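Long-range contacts in nidogen-1 (Mus musculus, PDB 1GL4), which binds tightly to laminin, and also to collagen IV and perlecan, in basement membranes, and probably has a role in interactions between cells and the extracellular matrix: residues A[55-60]-A[167-172]; A[134-139]-A[149-154]; A[198-203]-A[228-233]. All blocks are in the same frame, centred on the assembly; numbering follows the deposited sequence.

Overall arrangement
All three contacts lie in the G2 beta-barrel of nidogen-1, a fold related to that of green fluorescent protein, and together they take in six successive staves of its wall: strands 198-210, 221-232, 133-142, 149-156, 164-171 and 49-62, in that order. Contact 2 sits centrally, its centre about 9 Å from that of contact 3 and about 10 Å from that of contact 1, while the centres of contacts 1 and 3 lie about 19 Å apart. Backbone bonds probably carry the pairing across both junctions, so the three make up one continuous part of the barrel wall. Contacts 2 and 3 are hairpins in series along the chain; contact 1 is the long-range parallel pairing, spanning a stretch that includes all of contact 2.

Contact 1 of 3, residues A[55-60]-A[167-172]; sequences KVKGRI and STELEG
Lys57 and Arg59 use both their N-H and C=O groups to grip Thr168, Leu170 and Gly172, in the zigzag of a parallel strand pair. The series begins with Thr168 N giving to Lys55 O at 3.0 Å and ends with Gly172 N giving to Arg59 O at 3.2 Å. CA-H...O contacts fill the intervals, among them Gly58 CA to Leu170 O at 3.2 Å. A water accepts from Thr168 OG1 and donates to Lys55 O; the Gln153 side-chain amide also lies by that hydroxyl.

This is a parallel seam in a barrel wall built mostly of antiparallel neighbours, and it joins strands whose paired residues are over a hundred positions apart. Apolar contacts line its buried face. Val56 CG2 rests 3.9 Å from Thr168 CB, the two side chains running alongside, and Ile60 CD1 slants over Leu170 CB at 4.2 Å.

Charged groups occupy the exposed face. Lys57 and Glu169 lie alongside through their CG atoms, 4.0 Å apart. Arg59, with CG anti to the backbone N (chi1 178°), runs beside Glu171; its NE makes a long salt bridge of 4.0 Å to Glu171 OE2, the guanidinium and carboxylate planes standing 82° apart.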
loop_
_atom_site.group_PDB
_atom_site.type_symbol
_atom_site.label_atom_id
_atom_site.label_comp_id
_atom_site.label_asym_id
_atom_site.label_seq_id
_atom_site.Cartn_x
_atom_site.Cartn_y
_atom_site.Cartn_z
ATOM N N LYS A 55 13.667 4.548 1.110
ATOM C CA LYS A 55 14.584 4.123 0.063
ATOM C C LYS A 55 14.509 2.616 -0.158
ATOM O O LYS A 55 14.102 1.861 0.731
ATOM C CB LYS A 55 16.018 4.507 0.433
ATOM C CG LYS A 55 16.300 6.001 0.413
ATOM C CD LYS A 55 16.235 6.563 -1.002
ATOM C CE LYS A 55 16.677 8.024 -1.026
ATOM N NZ LYS A 55 16.666 8.595 -2.406
ATOM N N VAL A 56 14.907 2.187 -1.353
ATOM C CA VAL A 56 14.894 0.776 -1.704
ATOM C C VAL A 56 16.218 0.374 -2.343
ATOM O O VAL A 56 16.704 1.048 -3.255
ATOM C CB VAL A 56 13.778 0.448 -2.722
ATOM C CG1 VAL A 56 13.799 -1.039 -3.035
ATOM C CG2 VAL A 56 12.412 0.873 -2.175
ATOM N N LYS A 57 16.804 -0.717 -1.858
ATOM C CA LYS A 57 18.052 -1.216 -2.428
ATOM C C LYS A 57 17.864 -2.702 -2.686
ATOM O O LYS A 57 17.195 -3.396 -1.915
ATOM C CB LYS A 57 19.241 -1.003 -1.477
ATOM C CG LYS A 57 19.280 -1.951 -0.292
ATOM C CD LYS A 57 20.636 -1.931 0.428
ATOM C CE LYS A 57 20.934 -0.590 1.088
ATOM N NZ LYS A 57 22.188 -0.647 1.913
ATOM N N GLY A 58 18.447 -3.190 -3.773
ATOM C CA GLY A 58 18.312 -4.596 -4.089
ATOM C C GLY A 58 19.503 -5.214 -4.800
ATOM O O GLY A 58 20.317 -4.521 -5.411
ATOM N N ARG A 59 19.593 -6.534 -4.689
ATOM C CA ARG A 59 20.634 -7.346 -5.317
ATOM C C ARG A 59 19.825 -8.562 -5.753
ATOM O O ARG A 59 19.641 -9.506 -4.982
ATOM C CB ARG A 59 21.694 -7.747 -4.284
ATOM C CG ARG A 59 22.813 -8.633 -4.823
ATOM C CD ARG A 59 23.730 -9.087 -3.690
ATOM N NE ARG A 59 24.694 -10.103 -4.115
ATOM C CZ ARG A 59 25.728 -9.868 -4.916
ATOM N NH1 ARG A 59 25.942 -8.645 -5.385
ATOM N NH2 ARG A 59 26.550 -10.857 -5.247
ATOM N N ILE A 60 19.331 -8.529 -6.986
ATOM C CA ILE A 60 18.473 -9.595 -7.485
ATOM C C ILE A 60 18.911 -10.329 -8.749
ATOM O O ILE A 60 19.138 -9.713 -9.792
ATOM C CB ILE A 60 17.049 -9.036 -7.729
ATOM C CG1 ILE A 60 16.493 -8.470 -6.416
ATOM C CG2 ILE A 60 16.134 -10.129 -8.267
ATOM C CD1 ILE A 60 15.204 -7.714 -6.561
ATOM N N SER A 167 12.044 1.641 5.131
ATOM C CA SER A 167 13.310 1.309 4.475
ATOM C C SER A 167 13.185 -0.120 3.929
ATOM O O SER A 167 12.813 -1.032 4.669
ATOM C CB SER A 167 14.453 1.385 5.491
ATOM O OG SER A 167 15.682 0.989 4.912
ATOM N N THR A 168 13.502 -0.320 2.651
ATOM C CA THR A 168 13.373 -1.645 2.037
ATOM C C THR A 168 14.672 -2.236 1.487
ATOM O O THR A 168 15.468 -1.544 0.859
ATOM C CB THR A 168 12.330 -1.613 0.891
ATOM O OG1 THR A 168 11.069 -1.171 1.412
ATOM C CG2 THR A 168 12.153 -3.007 0.267
ATOM N N GLU A 169 14.868 -3.530 1.731
ATOM C CA GLU A 169 16.051 -4.245 1.255
ATOM C C GLU A 169 15.593 -5.577 0.635
ATOM O O GLU A 169 14.868 -6.339 1.272
ATOM C CB GLU A 169 17.000 -4.486 2.432
ATOM C CG GLU A 169 18.353 -5.044 2.056
ATOM C CD GLU A 169 19.337 -5.015 3.218
ATOM O OE1 GLU A 169 20.510 -5.394 3.006
ATOM O OE2 GLU A 169 18.938 -4.612 4.337
ATOM N N LEU A 170 15.998 -5.838 -0.608
ATOM C CA LEU A 170 15.622 -7.069 -1.315
ATOM C C LEU A 170 16.854 -7.825 -1.802
ATOM O O LEU A 170 17.767 -7.224 -2.370
ATOM C CB LEU A 170 14.758 -6.746 -2.536
ATOM C CG LEU A 170 13.533 -5.854 -2.329
ATOM C CD1 LEU A 170 12.975 -5.452 -3.690
ATOM C CD2 LEU A 170 12.488 -6.586 -1.497
ATOM N N GLU A 171 16.874 -9.140 -1.596
ATOM C CA GLU A 171 18.006 -9.950 -2.036
ATOM C C GLU A 171 17.632 -11.396 -2.349
ATOM O O GLU A 171 16.985 -12.069 -1.551
ATOM C CB GLU A 171 19.113 -9.924 -0.977
ATOM C CG GLU A 171 20.314 -10.786 -1.318
ATOM C CD GLU A 171 21.455 -10.622 -0.329
ATOM O OE1 GLU A 171 21.204 -10.715 0.894
ATOM O OE2 GLU A 171 22.601 -10.408 -0.777
ATOM N N GLY A 172 18.048 -11.878 -3.516
ATOM C CA GLY A 172 17.742 -13.248 -3.880
ATOM C C GLY A 172 17.540 -13.452 -5.365
ATOM O O GLY A 172 18.061 -12.697 -6.185
HETATM O O HOH W 1 11.193 1.577 1.287
#

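Contact 2 of 3, residues A[134-139]-A[149-154]; sequences FTRQAE and LVLKQQ
Arg136 and Leu151 meet on the buried face of the beta hairpin formed by strands 133-142 and 149-156, two adjacent staves of the G2 barrel. Helix 107-115 packs against this same face, as the central helix does in barrels related to green fluorescent protein: Leu151 touches Ile108, and Arg136 touches Ile111.

The backbones are joined by two hydrogen-bonded pairs. Arg136 N gives to Gln153 O at 2.8 Å, and Arg136 O receives Gln153 N in return; Ala138 and Leu151 exchange bonds in the same manner, the one from Ala138 N to Leu151 O being almost straight at 178°.

Between them, the methyl Leu151 CD2 reaches Arg136 CD at 3.8 Å and Ala138 CB at 3.9 Å, bridging two residues of the facing strand. The arginine chain is extended from CG to NE and runs beside Gln153, whose amide plane is turned 28° from the guanidinium. This buried charged group is supplied with an acceptor from outside the hairpin, NH1 bonding to Pro107 O of the helix.

On the opposite face the contacts are more open to solvent. Glu139 CG lies 4.2 Å from Val150 CG2, those side chains running alongside. At the other end, Gln154 bends at chi2 (62°), which turns its CD back toward Thr135, and Thr135 OG1 donates to Gln154 OE1 over a short 2.5 Å.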
loop_
_atom_site.group_PDB
_atom_site.type_symbol
_atom_site.label_atom_id
_atom_site.label_comp_id
_atom_site.label_asym_id
_atom_site.label_seq_id
_atom_site.Cartn_x
_atom_site.Cartn_y
_atom_site.Cartn_z
ATOM N N PHE A 134 7.867 -0.918 13.346
ATOM C CA PHE A 134 8.016 -2.370 13.348
ATOM C C PHE A 134 9.003 -2.854 12.296
ATOM O O PHE A 134 9.434 -2.089 11.432
ATOM C CB PHE A 134 6.648 -3.052 13.129
ATOM C CG PHE A 134 6.038 -2.814 11.755
ATOM C CD1 PHE A 134 6.196 -3.749 10.731
ATOM C CD2 PHE A 134 5.282 -1.669 11.500
ATOM C CE1 PHE A 134 5.609 -3.551 9.480
ATOM C CE2 PHE A 134 4.688 -1.460 10.249
ATOM C CZ PHE A 134 4.851 -2.404 9.234
ATOM N N THR A 135 9.373 -4.128 12.398
ATOM C CA THR A 135 10.290 -4.750 11.447
ATOM C C THR A 135 9.533 -5.876 10.751
ATOM O O THR A 135 8.802 -6.629 11.397
ATOM C CB THR A 135 11.513 -5.376 12.151
ATOM O OG1 THR A 135 12.236 -4.361 12.858
ATOM C CG2 THR A 135 12.435 -6.034 11.127
ATOM N N ARG A 136 9.711 -5.983 9.438
ATOM C CA ARG A 136 9.060 -7.016 8.644
ATOM C C ARG A 136 10.111 -7.869 7.945
ATOM O O ARG A 136 10.905 -7.351 7.156
ATOM C CB ARG A 136 8.151 -6.390 7.577
ATOM C CG ARG A 136 7.423 -7.412 6.688
ATOM C CD ARG A 136 7.090 -6.852 5.296
ATOM N NE ARG A 136 6.116 -7.680 4.580
ATOM C CZ ARG A 136 5.720 -7.463 3.327
ATOM N NH1 ARG A 136 6.218 -6.445 2.633
ATOM N NH2 ARG A 136 4.798 -8.249 2.773
ATOM N N GLN A 137 10.132 -9.163 8.253
ATOM C CA GLN A 137 11.058 -10.092 7.607
ATOM C C GLN A 137 10.175 -10.965 6.727
ATOM O O GLN A 137 9.278 -11.629 7.238
ATOM C CB GLN A 137 11.757 -10.998 8.628
ATOM C CG GLN A 137 12.576 -10.298 9.700
ATOM C CD GLN A 137 13.099 -11.283 10.742
ATOM O OE1 GLN A 137 13.974 -12.106 10.452
ATOM N NE2 GLN A 137 12.553 -11.213 11.959
ATOM N N ALA A 138 10.412 -10.967 5.417
ATOM C CA ALA A 138 9.601 -11.787 4.523
ATOM C C ALA A 138 10.428 -12.597 3.527
ATOM O O ALA A 138 11.548 -12.224 3.169
ATOM C CB ALA A 138 8.603 -10.909 3.772
ATOM N N GLU A 139 9.862 -13.718 3.087
ATOM C CA GLU A 139 10.516 -14.579 2.112
ATOM C C GLU A 139 9.466 -15.064 1.127
ATOM O O GLU A 139 8.311 -15.279 1.502
ATOM C CB GLU A 139 11.155 -15.797 2.781
ATOM C CG GLU A 139 12.348 -15.494 3.662
ATOM C CD GLU A 139 13.027 -16.759 4.153
ATOM O OE1 GLU A 139 13.999 -16.652 4.927
ATOM O OE2 GLU A 139 12.589 -17.861 3.759
ATOM N N LEU A 149 13.487 -15.260 -2.738
ATOM C CA LEU A 149 13.758 -13.840 -2.569
ATOM C C LEU A 149 13.518 -13.476 -1.106
ATOM O O LEU A 149 12.495 -13.855 -0.522
ATOM C CB LEU A 149 12.845 -12.994 -3.458
ATOM C CG LEU A 149 13.107 -11.483 -3.330
ATOM C CD1 LEU A 149 14.461 -11.138 -3.954
ATOM C CD2 LEU A 149 12.008 -10.707 -4.022
ATOM N N VAL A 150 14.460 -12.744 -0.519
ATOM C CA VAL A 150 14.352 -12.321 0.871
ATOM C C VAL A 150 14.123 -10.816 0.951
ATOM O O VAL A 150 14.816 -10.038 0.298
ATOM C CB VAL A 150 15.631 -12.666 1.670
ATOM C CG1 VAL A 150 15.551 -12.068 3.066
ATOM C CG2 VAL A 150 15.802 -14.174 1.747
ATOM N N LEU A 151 13.151 -10.418 1.764
ATOM C CA LEU A 151 12.814 -9.010 1.940
ATOM C C LEU A 151 12.900 -8.589 3.402
ATOM O O LEU A 151 12.476 -9.329 4.293
ATOM C CB LEU A 151 11.394 -8.754 1.421
ATOM C CG LEU A 151 10.722 -7.405 1.714
ATOM C CD1 LEU A 151 9.595 -7.190 0.722
ATOM C CD2 LEU A 151 10.189 -7.360 3.141
ATOM N N LYS A 152 13.468 -7.410 3.645
ATOM C CA LYS A 152 13.554 -6.871 4.999
ATOM C C LYS A 152 13.131 -5.410 4.945
ATOM O O LYS A 152 13.669 -4.627 4.159
ATOM C CB LYS A 152 14.971 -6.973 5.568
ATOM C CG LYS A 152 15.059 -6.483 7.011
ATOM C CD LYS A 152 16.382 -6.849 7.668
ATOM C CE LYS A 152 16.366 -6.494 9.151
ATOM N NZ LYS A 152 17.616 -6.913 9.855
ATOM N N GLN A 153 12.148 -5.051 5.767
ATOM C CA GLN A 153 11.651 -3.679 5.806
ATOM C C GLN A 153 11.565 -3.164 7.235
ATOM O O GLN A 153 11.074 -3.857 8.128
ATOM C CB GLN A 153 10.273 -3.589 5.132
ATOM C CG GLN A 153 10.320 -3.549 3.595
ATOM C CD GLN A 153 8.943 -3.691 2.946
ATOM O OE1 GLN A 153 8.690 -3.152 1.863
ATOM N NE2 GLN A 153 8.059 -4.430 3.593
ATOM N N GLN A 154 12.059 -1.948 7.446
ATOM C CA GLN A 154 12.030 -1.327 8.763
ATOM C C GLN A 154 11.181 -0.065 8.716
ATOM O O GLN A 154 11.382 0.796 7.853
ATOM C CB GLN A 154 13.449 -0.977 9.216
ATOM C CG GLN A 154 13.516 -0.283 10.574
ATOM C CD GLN A 154 12.988 -1.147 11.711
ATOM O OE1 GLN A 154 13.344 -2.324 11.831
ATOM N NE2 GLN A 154 12.144 -0.563 12.558
#

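Contact 3 of 3, residues A[198-203]-A[228-233]; sequences VITSSS and RQTITF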
loop_
_atom_site.group_PDB
_atom_site.type_symbol
_atom_site.label_atom_id
_atom_site.label_comp_id
_atom_site.label_asym_id
_atom_site.label_seq_id
_atom_site.Cartn_x
_atom_site.Cartn_y
_atom_site.Cartn_z
ATOM N N VAL A 198 4.373 -10.592 18.292
ATOM C CA VAL A 198 4.877 -11.148 17.043
ATOM C C VAL A 198 3.696 -11.562 16.166
ATOM O O VAL A 198 2.787 -12.262 16.620
ATOM C CB VAL A 198 5.797 -12.376 17.281
ATOM C CG1 VAL A 198 6.387 -12.846 15.952
ATOM C CG2 VAL A 198 6.907 -12.016 18.249
ATOM N N ILE A 199 3.700 -11.105 14.916
ATOM C CA ILE A 199 2.634 -11.442 13.976
ATOM C C ILE A 199 3.227 -12.171 12.769
ATOM O O ILE A 199 4.165 -11.681 12.134
ATOM C CB ILE A 199 1.866 -10.165 13.524
ATOM C CG1 ILE A 199 1.035 -9.622 14.694
ATOM C CG2 ILE A 199 0.956 -10.478 12.337
ATOM C CD1 ILE A 199 0.393 -8.252 14.433
ATOM N N THR A 200 2.684 -13.353 12.475
ATOM C CA THR A 200 3.158 -14.183 11.369
ATOM C C THR A 200 2.040 -14.555 10.395
ATOM O O THR A 200 0.858 -14.546 10.754
ATOM C CB THR A 200 3.774 -15.514 11.885
ATOM O OG1 THR A 200 2.814 -16.194 12.705
ATOM C CG2 THR A 200 5.030 -15.257 12.697
ATOM N N SER A 201 2.425 -14.884 9.164
ATOM C CA SER A 201 1.469 -15.304 8.141
ATOM C C SER A 201 2.185 -16.049 7.021
ATOM O O SER A 201 3.336 -15.751 6.687
ATOM C CB SER A 201 0.734 -14.103 7.535
ATOM O OG SER A 201 1.569 -13.394 6.638
ATOM N N SER A 202 1.499 -17.027 6.449
ATOM C CA SER A 202 2.048 -17.805 5.347
ATOM C C SER A 202 0.897 -17.993 4.373
ATOM O O SER A 202 -0.222 -18.303 4.787
ATOM C CB SER A 202 2.560 -19.157 5.849
ATOM O OG SER A 202 3.216 -19.867 4.812
ATOM N N SER A 203 1.167 -17.798 3.086
ATOM C CA SER A 203 0.131 -17.909 2.072
ATOM C C SER A 203 0.676 -18.381 0.729
ATOM O O SER A 203 1.707 -17.897 0.259
ATOM C CB SER A 203 -0.559 -16.545 1.903
ATOM O OG SER A 203 -1.432 -16.524 0.785
ATOM N N ARG A 228 5.873 -15.879 3.072
ATOM C CA ARG A 228 6.059 -16.166 4.493
ATOM C C ARG A 228 6.596 -14.895 5.154
ATOM O O ARG A 228 7.572 -14.326 4.677
ATOM C CB ARG A 228 7.070 -17.309 4.662
ATOM C CG ARG A 228 6.709 -18.595 3.912
ATOM C CD ARG A 228 7.744 -19.707 4.151
ATOM N NE ARG A 228 9.054 -19.389 3.583
ATOM C CZ ARG A 228 9.355 -19.469 2.288
ATOM N NH1 ARG A 228 8.441 -19.863 1.405
ATOM N NH2 ARG A 228 10.571 -19.147 1.871
ATOM N N GLN A 229 5.973 -14.440 6.241
ATOM C CA GLN A 229 6.455 -13.221 6.885
ATOM C C GLN A 229 6.323 -13.162 8.411
ATOM O O GLN A 229 5.423 -13.758 9.011
ATOM C CB GLN A 229 5.778 -11.994 6.245
ATOM C CG GLN A 229 4.270 -11.895 6.466
ATOM C CD GLN A 229 3.588 -10.897 5.525
ATOM O OE1 GLN A 229 4.073 -9.781 5.314
ATOM N NE2 GLN A 229 2.447 -11.297 4.967
ATOM N N THR A 230 7.250 -12.438 9.031
ATOM C CA THR A 230 7.265 -12.266 10.477
ATOM C C THR A 230 7.358 -10.771 10.762
ATOM O O THR A 230 8.285 -10.094 10.317
ATOM C CB THR A 230 8.456 -12.999 11.103
ATOM O OG1 THR A 230 8.302 -14.409 10.886
ATOM C CG2 THR A 230 8.534 -12.726 12.607
ATOM N N ILE A 231 6.376 -10.272 11.498
ATOM C CA ILE A 231 6.283 -8.860 11.838
ATOM C C ILE A 231 6.509 -8.665 13.343
ATOM O O ILE A 231 5.741 -9.169 14.156
ATOM C CB ILE A 231 4.891 -8.330 11.413
ATOM C CG1 ILE A 231 4.774 -8.420 9.883
ATOM C CG2 ILE A 231 4.681 -6.894 11.900
ATOM C CD1 ILE A 231 3.380 -8.166 9.336
ATOM N N THR A 232 7.566 -7.934 13.698
ATOM C CA THR A 232 7.906 -7.695 15.105
ATOM C C THR A 232 7.786 -6.226 15.514
ATOM O O THR A 232 8.088 -5.323 14.738
ATOM C CB THR A 232 9.334 -8.183 15.416
ATOM O OG1 THR A 232 10.258 -7.591 14.492
ATOM C CG2 THR A 232 9.409 -9.701 15.298
ATOM N N PHE A 233 7.357 -5.997 16.748
ATOM C CA PHE A 233 7.153 -4.640 17.245
ATOM C C PHE A 233 7.095 -4.614 18.774
ATOM O O PHE A 233 7.162 -5.660 19.421
ATOM C CB PHE A 233 5.843 -4.096 16.665
ATOM C CG PHE A 233 4.666 -5.018 16.860
ATOM C CD1 PHE A 233 3.829 -4.883 17.967
ATOM C CD2 PHE A 233 4.405 -6.036 15.945
ATOM C CE1 PHE A 233 2.752 -5.751 18.160
ATOM C CE2 PHE A 233 3.328 -6.913 16.128
ATOM C CZ PHE A 233 2.501 -6.772 17.235
#
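Ile199 and Phe233 cross obliquely, the isoleucine bringing its longer branch up to CE2 and CZ of the ring. Ile199 CD1 comes within 3.6 Å of Phe233 CE2, while CG1 lies in the plane of the ring, at its edge. In Phe233, CG sits between the backbone N and the carbonyl carbon (chi1 51°), and the ring beyond it reaches back over the start of the facing strand. Ile199 also meets Ile231, Ile199 CB lying 4.1 Å from Ile231 CB.

Further along the same buried face, Ser201 and Gln229 bring polar groups together. The hydroxyl Ser201 OG lies 2.8 Å from Gln229 NE2, and it is also close to the CG of that glutamine. The amide oxygen, Gln229 OE1, accepts from Arg136 NE of the adjoining strand.

The contact belongs to the antiparallel hairpin of strands 198-210 and 221-232, part of the wall of the G2 barrel. Ile199 and Ile231 exchange two backbone hydrogen bonds, of which Ile231 N to Ile199 O is the shorter at 2.7 Å; Ser201 and Gln229 exchange two more. Inside the barrel, Trp114 of helix 107-115 touches both isoleucines; Phe233 is also touched by helix 126-130.

The opposite face carries Val198, the threonines, Ser202 and Arg228. Thr200 and Thr230 lie alongside each other, with Thr200 CG2 3.8 Å from Thr230 OG1. Val198 slants across to Thr230, Val198 CG1 lying 4.0 Å from Thr230 CG2. At the far end, Ser202 OG rests 3.8 Å from Arg228 CG, and the arginine carries its guanidinium onward to Gln226 OE1 through NH1 and to Glu139 OE2, in a salt bridge, through NH2.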